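Long-range contact in carbohydrate binding module (PDB 2XFD), which binds carbohydrates such as cellobiose through a calcium ion that contacts the sugar directly, and probably also xylan: residues V62-R74 against E98-V111. Sequence-based numbering, arbitrary orientation.
Sequences VQVDYIVVNGQTR and EWLHCNGYISFGNV. With CA (calcium ion), chain D; CA (calcium ion), chain C; BGC (beta-D-glucopyranose), chain B; BGC (beta-D-glucopyranose), chain E.
Arg74 reaches the end of 98-111 with an extended chain; arginine suits because its N-H groups serve several carbonyls: NH1 donates to Phe108 O (2.9 Å) and Asn110 O, NH2 to Val111 O (3.1 Å). Gln72 OE1 takes NE, while Val69 CG2 lies over one face. A leucine here would probably leave Phe108 O and Asn110 O without these donors, Val111 O with its water but no arginine, and the strand end less firmly tied.

The flat Phe108 ring accepts branched Ile67 on its face: CG2 sits 3.9 Å from the ring centroid, CD1 presses on Phe108 CG, and CG1, set between backbone N and carbonyl carbon (chi1 73°), also lies over the ring. Val64 meets Ile106 tip to tip.

Val62 and Leu100 form an antiparallel hydrogen-bonded pair; Val64 N donates a hydrogen bond to Glu98 O. Gln63 rests CB over the Trp99 six-membered ring and sends NE2 to Glu98 OE1, its OE1 serving Arg10. Carboxylates suit Asp65 and Glu98: OD1 and OE2, with Asp65 O, Gln75 and Glu77, bind a calcium separate from the sugar-bound one.

Strand 62-69 thus pairs antiparallel with 99-100 in one sheet but packs face to face on 104-110, joining a beta-sandwich's two sheets, with Ile49 of strand 48-53 against Ile67.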
ATOM      1  N   VAL A  62      -0.457   8.519  -2.302  1.00  5.23           N
ATOM      2  CA  VAL A  62       0.379   7.354  -2.618  1.00  4.90           C
ATOM      3  C   VAL A  62      -0.200   6.605  -3.800  1.00  4.39           C
ATOM      4  O   VAL A  62      -1.425   6.400  -3.896  1.00  5.17           O
ATOM      5  CB  VAL A  62       0.485   6.451  -1.400  1.00  4.67           C
ATOM      6  CG1 VAL A  62       1.152   5.119  -1.743  1.00  5.55           C
ATOM      7  CG2 VAL A  62       1.247   7.168  -0.255  1.00  5.58           C
ATOM      8  N   GLN A  63       0.673   6.161  -4.691  1.00  4.03           N
ATOM      9  CA  GLN A  63       0.319   5.256  -5.797  1.00  4.41           C
ATOM     10  C   GLN A  63       1.128   3.967  -5.570  1.00  3.79           C
ATOM     11  O   GLN A  63       2.345   3.996  -5.627  1.00  4.49           O
ATOM     12  CB  GLN A  63       0.594   5.876  -7.146  1.00  4.52           C
ATOM     13  CG  GLN A  63       0.083   5.061  -8.311  1.00  5.05           C
ATOM     14  CD  GLN A  63       0.522   5.553  -9.665  1.00  6.37           C
ATOM     15  OE1 GLN A  63       1.348   6.443  -9.814  1.00  7.01           O
ATOM     16  NE2 GLN A  63      -0.052   5.025 -10.665  1.00 11.72           N
ATOM     17  N   VAL A  64       0.420   2.858  -5.358  1.00  4.34           N
ATOM     18  CA  VAL A  64       1.018   1.529  -5.216  1.00  3.97           C
ATOM     19  C   VAL A  64       0.800   0.791  -6.495  1.00  3.94           C
ATOM     20  O   VAL A  64      -0.317   0.555  -6.905  1.00  5.35           O
ATOM     21  CB  VAL A  64       0.364   0.765  -4.002  1.00  4.48           C
ATOM     22  CG1 VAL A  64       1.062  -0.589  -3.861  1.00  4.68           C
ATOM     23  CG2 VAL A  64       0.385   1.550  -2.748  1.00  6.04           C
ATOM     24  N   ASP A  65       1.874   0.436  -7.162  1.00  4.41           N
ATOM     25  CA  ASP A  65       1.756  -0.333  -8.391  1.00  4.87           C
ATOM     26  C   ASP A  65       1.280  -1.756  -8.117  1.00  4.35           C
ATOM     27  O   ASP A  65       0.270  -2.241  -8.685  1.00  4.45           O
ATOM     28  CB  ASP A  65       3.065  -0.325  -9.204  1.00  5.04           C
ATOM     29  CG  ASP A  65       2.932  -0.802 -10.616  1.00  6.31           C
ATOM     30  OD1 ASP A  65       1.888  -1.298 -11.002  1.00  6.50           O
ATOM     31  OD2 ASP A  65       3.937  -0.676 -11.366  1.00  8.56           O
ATOM     32  N   TYR A  66       1.988  -2.440  -7.255  1.00  3.92           N
ATOM     33  CA  TYR A  66       1.814  -3.832  -6.971  1.00  3.65           C
ATOM     34  C   TYR A  66       2.647  -4.176  -5.744  1.00  3.36           C
ATOM     35  O   TYR A  66       3.514  -3.409  -5.324  1.00  4.30           O
ATOM     36  CB  TYR A  66       2.160  -4.762  -8.173  1.00  4.73           C
ATOM     37  CG  TYR A  66       3.581  -4.601  -8.684  1.00  3.84           C
ATOM     38  CD1 TYR A  66       4.656  -5.116  -8.028  1.00  4.73           C
ATOM     39  CD2 TYR A  66       3.820  -3.949  -9.875  1.00  6.20           C
ATOM     40  CE1 TYR A  66       5.946  -5.018  -8.540  1.00  5.22           C
ATOM     41  CE2 TYR A  66       5.084  -3.825 -10.381  1.00  7.14           C
ATOM     42  CZ  TYR A  66       6.148  -4.357  -9.700  1.00  7.13           C
ATOM     43  OH  TYR A  66       7.436  -4.204 -10.220  1.00  8.90           O
ATOM     44  N   ILE A  67       2.414  -5.386  -5.231  1.00  3.32           N
ATOM     45  CA  ILE A  67       3.361  -6.038  -4.361  1.00  3.11           C
ATOM     46  C   ILE A  67       3.758  -7.356  -5.010  1.00  3.44           C
ATOM     47  O   ILE A  67       3.093  -7.874  -5.898  1.00  4.15           O
ATOM     48  CB  ILE A  67       2.850  -6.245  -2.897  1.00  4.01           C
ATOM     49  CG1 ILE A  67       1.810  -7.344  -2.811  1.00  3.81           C
ATOM     50  CG2 ILE A  67       2.363  -4.930  -2.355  1.00  4.43           C
ATOM     51  CD1 ILE A  67       1.416  -7.654  -1.389  1.00  4.87           C
ATOM     52  N   VAL A  68       4.862  -7.955  -4.508  1.00  3.77           N
ATOM     53  CA  VAL A  68       5.300  -9.260  -4.897  1.00  3.99           C
ATOM     54  C   VAL A  68       5.459 -10.073  -3.603  1.00  3.85           C
ATOM     55  O   VAL A  68       6.145  -9.630  -2.690  1.00  5.04           O
ATOM     56  CB  VAL A  68       6.652  -9.224  -5.658  1.00  4.08           C
ATOM     57  CG1 VAL A  68       6.962 -10.614  -6.212  1.00  6.16           C
ATOM     58  CG2 VAL A  68       6.636  -8.167  -6.741  1.00  6.02           C
ATOM     59  N   VAL A  69       4.801 -11.203  -3.526  1.00  3.61           N
ATOM     60  CA  VAL A  69       4.791 -12.057  -2.347  1.00  4.05           C
ATOM     61  C   VAL A  69       5.409 -13.383  -2.709  1.00  4.42           C
ATOM     62  O   VAL A  69       4.797 -14.151  -3.472  1.00  4.62           O
ATOM     63  CB  VAL A  69       3.370 -12.239  -1.787  1.00  4.28           C
ATOM     64  CG1 VAL A  69       3.428 -13.064  -0.510  1.00  5.93           C
ATOM     65  CG2 VAL A  69       2.672 -10.927  -1.573  1.00  5.06           C
ATOM     66  N   ASN A  70       6.606 -13.699  -2.241  1.00  4.58           N
ATOM     67  CA  ASN A  70       7.271 -14.933  -2.586  1.00  5.73           C
ATOM     68  C   ASN A  70       7.244 -15.173  -4.084  1.00  6.05           C
ATOM     69  O   ASN A  70       7.037 -16.307  -4.582  1.00  7.65           O
ATOM     70  CB  ASN A  70       6.683 -16.115  -1.793  1.00  6.48           C
ATOM     71  CG  ASN A  70       6.845 -15.962  -0.305  1.00  6.12           C
ATOM     72  OD1 ASN A  70       7.905 -15.477   0.132  1.00  7.98           O
ATOM     73  ND2 ASN A  70       5.831 -16.377   0.478  1.00  8.13           N
ATOM     74  N   GLY A  71       7.502 -14.122  -4.864  1.00  5.44           N
ATOM     75  CA  GLY A  71       7.579 -14.193  -6.277  1.00  5.33           C
ATOM     76  C   GLY A  71       6.316 -13.976  -7.060  1.00  5.24           C
ATOM     77  O   GLY A  71       6.390 -13.869  -8.280  1.00  6.10           O
ATOM     78  N   GLN A  72       5.164 -13.881  -6.379  1.00  4.92           N
ATOM     79  CA  GLN A  72       3.895 -13.668  -7.063  1.00  4.69           C
ATOM     80  C   GLN A  72       3.523 -12.177  -7.043  1.00  3.91           C
ATOM     81  O   GLN A  72       3.326 -11.614  -5.960  1.00  4.18           O
ATOM     82  CB  GLN A  72       2.797 -14.469  -6.380  1.00  4.98           C
ATOM     83  CG  GLN A  72       1.461 -14.375  -7.145  1.00  5.55           C
ATOM     84  CD  GLN A  72       0.346 -14.987  -6.376  1.00  5.90           C
ATOM     85  OE1 GLN A  72       0.037 -14.538  -5.276  1.00  6.95           O
ATOM     86  NE2 GLN A  72      -0.291 -16.032  -6.946  1.00  7.59           N
ATOM     87  N   THR A  73       3.435 -11.579  -8.205  1.00  4.46           N
ATOM     88  CA  THR A  73       2.979 -10.187  -8.312  1.00  4.27           C
ATOM     89  C   THR A  73       1.485 -10.117  -8.064  1.00  4.71           C
ATOM     90  O   THR A  73       0.735 -10.877  -8.709  1.00  6.54           O
ATOM     91  CB  THR A  73       3.362  -9.598  -9.653  1.00  6.58           C
ATOM     92  OG1 THR A  73       4.783  -9.521  -9.775  1.00  6.75           O
ATOM     93  CG2 THR A  73       2.818  -8.221  -9.887  1.00  8.01           C
ATOM     94  N   ARG A  74       1.042  -9.217  -7.215  1.00  3.77           N
ATOM     95  CA  ARG A  74      -0.352  -8.959  -6.925  1.00  3.97           C
ATOM     96  C   ARG A  74      -0.583  -7.478  -7.189  1.00  3.62           C
ATOM     97  O   ARG A  74      -0.071  -6.633  -6.452  1.00  4.03           O
ATOM     98  CB  ARG A  74      -0.662  -9.355  -5.471  1.00  4.05           C
ATOM     99  CG  ARG A  74      -0.319 -10.793  -5.120  1.00  4.24           C
ATOM    100  CD  ARG A  74      -0.728 -11.090  -3.736  1.00  4.66           C
ATOM    101  NE  ARG A  74      -0.294 -12.423  -3.306  1.00  4.79           N
ATOM    102  CZ  ARG A  74      -0.456 -12.918  -2.100  1.00  4.86           C
ATOM    103  NH1 ARG A  74      -1.105 -12.263  -1.168  1.00  5.40           N
ATOM    104  NH2 ARG A  74       0.097 -14.110  -1.799  1.00  5.94           N
ATOM    105  N   GLU A  98      -4.858   1.638  -7.565  1.00  5.22           N
ATOM    106  CA  GLU A  98      -3.508   1.859  -7.101  1.00  4.96           C
ATOM    107  C   GLU A  98      -3.384   2.934  -6.068  1.00  4.94           C
ATOM    108  O   GLU A  98      -2.356   3.048  -5.401  1.00  5.75           O
ATOM    109  CB  GLU A  98      -2.602   2.185  -8.281  1.00  5.40           C
ATOM    110  CG  GLU A  98      -2.436   1.046  -9.251  1.00  6.02           C
ATOM    111  CD  GLU A  98      -1.504   1.322 -10.405  1.00  6.68           C
ATOM    112  OE1 GLU A  98      -1.486   2.495 -10.866  1.00  9.49           O
ATOM    113  OE2 GLU A  98      -0.827   0.406 -10.887  1.00  7.57           O
ATOM    114  N   TRP A  99      -4.381   3.836  -5.953  1.00  4.97           N
ATOM    115  CA  TRP A  99      -4.204   5.067  -5.195  1.00  5.17           C
ATOM    116  C   TRP A  99      -4.701   4.965  -3.749  1.00  5.45           C
ATOM    117  O   TRP A  99      -5.773   4.458  -3.484  1.00  6.72           O
ATOM    118  CB  TRP A  99      -4.963   6.188  -5.912  1.00  6.05           C
ATOM    119  CG  TRP A  99      -4.246   6.592  -7.161  1.00  6.21           C
ATOM    120  CD1 TRP A  99      -4.397   6.072  -8.400  1.00  8.66           C
ATOM    121  CD2 TRP A  99      -3.152   7.509  -7.248  1.00  6.53           C
ATOM    122  NE1 TRP A  99      -3.530   6.634  -9.294  1.00  9.98           N
ATOM    123  CE2 TRP A  99      -2.748   7.550  -8.611  1.00  9.05           C
ATOM    124  CE3 TRP A  99      -2.497   8.360  -6.330  1.00  6.55           C
ATOM    125  CZ2 TRP A  99      -1.704   8.380  -9.056  1.00  9.47           C
ATOM    126  CZ3 TRP A  99      -1.503   9.157  -6.806  1.00  8.25           C
ATOM    127  CH2 TRP A  99      -1.135   9.156  -8.171  1.00  8.60           C
ATOM    128  N   LEU A 100      -3.925   5.610  -2.921  1.00  5.57           N
ATOM    129  CA  LEU A 100      -4.323   5.934  -1.548  1.00  5.73           C
ATOM    130  C   LEU A 100      -4.244   7.438  -1.439  1.00  6.03           C
ATOM    131  O   LEU A 100      -3.169   8.034  -1.306  1.00  6.36           O
ATOM    132  CB  LEU A 100      -3.437   5.257  -0.518  1.00  6.02           C
ATOM    133  CG  LEU A 100      -3.518   3.727  -0.482  1.00  5.59           C
ATOM    134  CD1 LEU A 100      -2.352   3.122   0.255  1.00  7.30           C
ATOM    135  CD2 LEU A 100      -4.881   3.302   0.097  1.00  7.58           C
ATOM    136  N   HIS A 101      -5.401   8.092  -1.498  1.00  7.21           N
ATOM    137  CA  HIS A 101      -5.505   9.574  -1.354  1.00  7.91           C
ATOM    138  C   HIS A 101      -5.628   9.960   0.088  1.00  8.54           C
ATOM    139  O   HIS A 101      -5.079  10.982   0.555  1.00 10.19           O
ATOM    140  CB  HIS A 101      -6.678  10.085  -2.163  1.00  9.53           C
ATOM    141  CG  HIS A 101      -6.582   9.790  -3.613  1.00 10.39           C
ATOM    142  ND1 HIS A 101      -5.758  10.413  -4.544  1.00 14.17           N
ATOM    143  CD2 HIS A 101      -7.305   8.893  -4.297  1.00  7.43           C
ATOM    144  CE1 HIS A 101      -6.023   9.904  -5.746  1.00  9.43           C
ATOM    145  NE2 HIS A 101      -6.941   8.965  -5.593  1.00 13.35           N
ATOM    146  N   CYS A 102      -6.410   9.216   0.815  1.00  9.69           N
ATOM    147  CA  CYS A 102      -6.638   9.399   2.248  1.00 10.36           C
ATOM    148  C   CYS A 102      -5.762   8.375   2.999  1.00  9.49           C
ATOM    149  O   CYS A 102      -5.387   7.355   2.429  1.00  9.45           O
ATOM    150  CB  CYS A 102      -8.104   9.154   2.602  1.00 10.63           C
ATOM    151  SG  CYS A 102      -9.273   9.981   1.545  1.00 14.78           S
ATOM    152  N   ASN A 103      -5.576   8.609   4.285  1.00  9.43           N
ATOM    153  CA  ASN A 103      -5.069   7.552   5.125  1.00  9.24           C
ATOM    154  C   ASN A 103      -5.956   6.296   4.965  1.00  9.66           C
ATOM    155  O   ASN A 103      -7.169   6.426   4.946  1.00 11.29           O
ATOM    156  CB  ASN A 103      -4.987   7.941   6.597  1.00  9.51           C
ATOM    157  CG  ASN A 103      -3.900   8.939   6.894  1.00 10.66           C
ATOM    158  OD1 ASN A 103      -2.854   8.946   6.234  1.00 10.18           O
ATOM    159  ND2 ASN A 103      -4.164   9.782   7.867  1.00 14.78           N
ATOM    160  N   GLY A 104      -5.365   5.124   4.838  1.00  8.11           N
ATOM    161  CA  GLY A 104      -6.096   3.953   4.545  1.00  6.95           C
ATOM    162  C   GLY A 104      -5.146   2.919   3.953  1.00  6.21           C
ATOM    163  O   GLY A 104      -3.923   3.140   3.959  1.00  7.03           O
ATOM    164  N   TYR A 105      -5.682   1.815   3.480  1.00  5.47           N
ATOM    165  CA  TYR A 105      -4.848   0.712   3.033  1.00  5.22           C
ATOM    166  C   TYR A 105      -5.449  -0.005   1.839  1.00  4.63           C
ATOM    167  O   TYR A 105      -6.639   0.044   1.605  1.00  5.34           O
ATOM    168  CB  TYR A 105      -4.588  -0.288   4.183  1.00  6.16           C
ATOM    169  CG  TYR A 105      -5.830  -0.986   4.702  1.00  6.26           C
ATOM    170  CD1 TYR A 105      -6.501  -0.553   5.818  1.00  8.64           C
ATOM    171  CD2 TYR A 105      -6.380  -2.040   4.045  1.00  7.09           C
ATOM    172  CE1 TYR A 105      -7.678  -1.219   6.280  1.00 11.73           C
ATOM    173  CE2 TYR A 105      -7.511  -2.673   4.507  1.00  9.60           C
ATOM    174  CZ  TYR A 105      -8.125  -2.274   5.580  1.00 11.31           C
ATOM    175  OH  TYR A 105      -9.241  -2.947   6.048  1.00 16.94           O
ATOM    176  N   ILE A 106      -4.594  -0.720   1.153  1.00  4.56           N
ATOM    177  CA  ILE A 106      -4.954  -1.727   0.151  1.00  4.22           C
ATOM    178  C   ILE A 106      -4.696  -3.072   0.755  1.00  3.99           C
ATOM    179  O   ILE A 106      -3.589  -3.317   1.274  1.00  4.76           O
ATOM    180  CB  ILE A 106      -4.200  -1.545  -1.170  1.00  4.62           C
ATOM    181  CG1 ILE A 106      -4.352  -0.129  -1.691  1.00  6.68           C
ATOM    182  CG2 ILE A 106      -4.681  -2.573  -2.157  1.00  5.78           C
ATOM    183  CD1 ILE A 106      -3.474   0.237  -2.833  1.00  6.81           C
ATOM    184  N   SER A 107      -5.668  -3.979   0.707  1.00  4.40           N
ATOM    185  CA  SER A 107      -5.494  -5.342   1.174  1.00  4.36           C
ATOM    186  C   SER A 107      -5.163  -6.248   0.028  1.00  4.29           C
ATOM    187  O   SER A 107      -5.806  -6.254  -0.993  1.00  5.89           O
ATOM    188  CB  SER A 107      -6.769  -5.863   1.800  1.00  6.16           C
ATOM    189  OG  SER A 107      -6.652  -7.216   2.154  1.00  7.40           O
ATOM    190  N   PHE A 108      -4.105  -7.066   0.208  1.00  4.72           N
ATOM    191  CA  PHE A 108      -3.605  -7.971  -0.822  1.00  4.70           C
ATOM    192  C   PHE A 108      -3.848  -9.444  -0.477  1.00  4.77           C
ATOM    193  O   PHE A 108      -3.314 -10.334  -1.103  1.00  6.51           O
ATOM    194  CB  PHE A 108      -2.115  -7.751  -1.089  1.00  4.56           C
ATOM    195  CG  PHE A 108      -1.836  -6.403  -1.707  1.00  3.71           C
ATOM    196  CD1 PHE A 108      -1.677  -5.274  -0.950  1.00  4.65           C
ATOM    197  CD2 PHE A 108      -1.698  -6.275  -3.064  1.00  4.45           C
ATOM    198  CE1 PHE A 108      -1.425  -4.060  -1.529  1.00  4.69           C
ATOM    199  CE2 PHE A 108      -1.416  -5.085  -3.656  1.00  4.23           C
ATOM    200  CZ  PHE A 108      -1.283  -3.949  -2.903  1.00  4.77           C
ATOM    201  N   GLY A 109      -4.714  -9.698   0.475  1.00  6.37           N
ATOM    202  CA  GLY A 109      -5.008 -11.088   0.876  1.00  6.56           C
ATOM    203  C   GLY A 109      -3.899 -11.633   1.758  1.00  5.27           C
ATOM    204  O   GLY A 109      -2.948 -10.977   2.118  1.00  5.98           O
ATOM    205  N   ASN A 110      -4.063 -12.894   2.152  1.00  6.96           N
ATOM    206  CA  ASN A 110      -3.094 -13.526   3.024  1.00  6.28           C
ATOM    207  C   ASN A 110      -1.758 -13.826   2.338  1.00  6.33           C
ATOM    208  O   ASN A 110      -1.680 -13.929   1.117  1.00  7.20           O
ATOM    209  CB  ASN A 110      -3.655 -14.880   3.537  1.00  7.82           C
ATOM    210  CG  ASN A 110      -4.856 -14.693   4.458  1.00 10.24           C
ATOM    211  OD1 ASN A 110      -5.620 -15.683   4.602  1.00 18.20           O
ATOM    212  ND2 ASN A 110      -5.031 -13.603   5.077  1.00  8.99           N
ATOM    213  N   VAL A 111      -0.738 -13.877   3.158  1.00  7.56           N
ATOM    214  CA  VAL A 111       0.567 -14.205   2.617  1.00  8.36           C
ATOM    215  C   VAL A 111       0.551 -15.461   1.838  1.00 10.91           C
ATOM    216  O   VAL A 111       0.996 -15.611   0.711  1.00 11.02           O
ATOM    217  CB  VAL A 111       1.692 -14.241   3.739  1.00 10.56           C
ATOM    218  CG1 VAL A 111       3.043 -14.728   3.199  1.00 13.36           C
ATOM    219  CG2 VAL A 111       1.806 -12.951   4.443  1.00 10.87           C
TER
HETATM  220 CA    CA D1112      -0.361  -1.879 -11.049  1.00  6.03          CA
HETATM  221 CA    CA C1111      -4.080  13.028   0.051  1.00 10.15          CA
HETATM  222  C2  BGC B   2      -7.174  14.282  -0.586  1.00 12.28           C
HETATM  223  C3  BGC B   2      -7.256  13.692   0.811  1.00 13.06           C
HETATM  224  C4  BGC B   2      -8.317  14.402   1.667  1.00 16.09           C
HETATM  225  C5  BGC B   2      -9.634  14.357   0.912  1.00 15.72           C
HETATM  226  C6  BGC B   2     -10.864  15.002   1.590  1.00 22.06           C
HETATM  227  C1  BGC B   2      -8.539  14.337  -1.226  1.00 14.35           C
HETATM  228  O2  BGC B   2      -6.184  13.523  -1.313  1.00 12.56           O
HETATM  229  O3  BGC B   2      -5.968  13.849   1.412  1.00 13.21           O
HETATM  230  O4  BGC B   2      -8.505  13.742   2.892  1.00 20.57           O
HETATM  231  O5  BGC B   2      -9.454  14.959  -0.336  1.00 18.65           O
HETATM  232  O6  BGC B   2     -10.557  16.371   1.759  1.00 25.80           O
HETATM  233  C2  BGC E   1     -11.223  16.271  -4.422  0.50 19.07           C
HETATM  234  C3  BGC E   1     -10.255  16.175  -3.273  1.00 22.38           C
HETATM  235  C4  BGC E   1      -9.494  14.851  -3.264  1.00 18.87           C
HETATM  236  C5  BGC E   1      -8.991  14.576  -4.628  1.00 23.93           C
HETATM  237  C6  BGC E   1      -8.277  13.271  -4.626  1.00 21.64           C
HETATM  238  C1  BGC E   1     -10.472  15.953  -5.701  1.00 32.97           C
HETATM  239  O1  BGC E   1     -11.200  16.120  -6.895  1.00 36.95           O
HETATM  240  O2  BGC E   1     -11.841  17.543  -4.444  0.50 21.05           O
HETATM  241  O3  BGC E   1     -10.933  16.337  -2.029  1.00 28.65           O
HETATM  242  O4  BGC E   1      -8.424  15.030  -2.477  1.00 17.86           O
HETATM  243  O5  BGC E   1     -10.083  14.598  -5.572  1.00 31.34           O
HETATM  244  O6  BGC E   1      -7.834  12.968  -5.919  1.00 29.13           O
HETATM  245  O   HOH W   1       3.129 -16.896  -0.560  1.00 10.16           O
HETATM  246  O   HOH W   2      -3.654  15.370  -0.083  1.00 14.17           O
HETATM  247  O   HOH W   3       0.298  -1.801 -13.331  1.00 12.00           O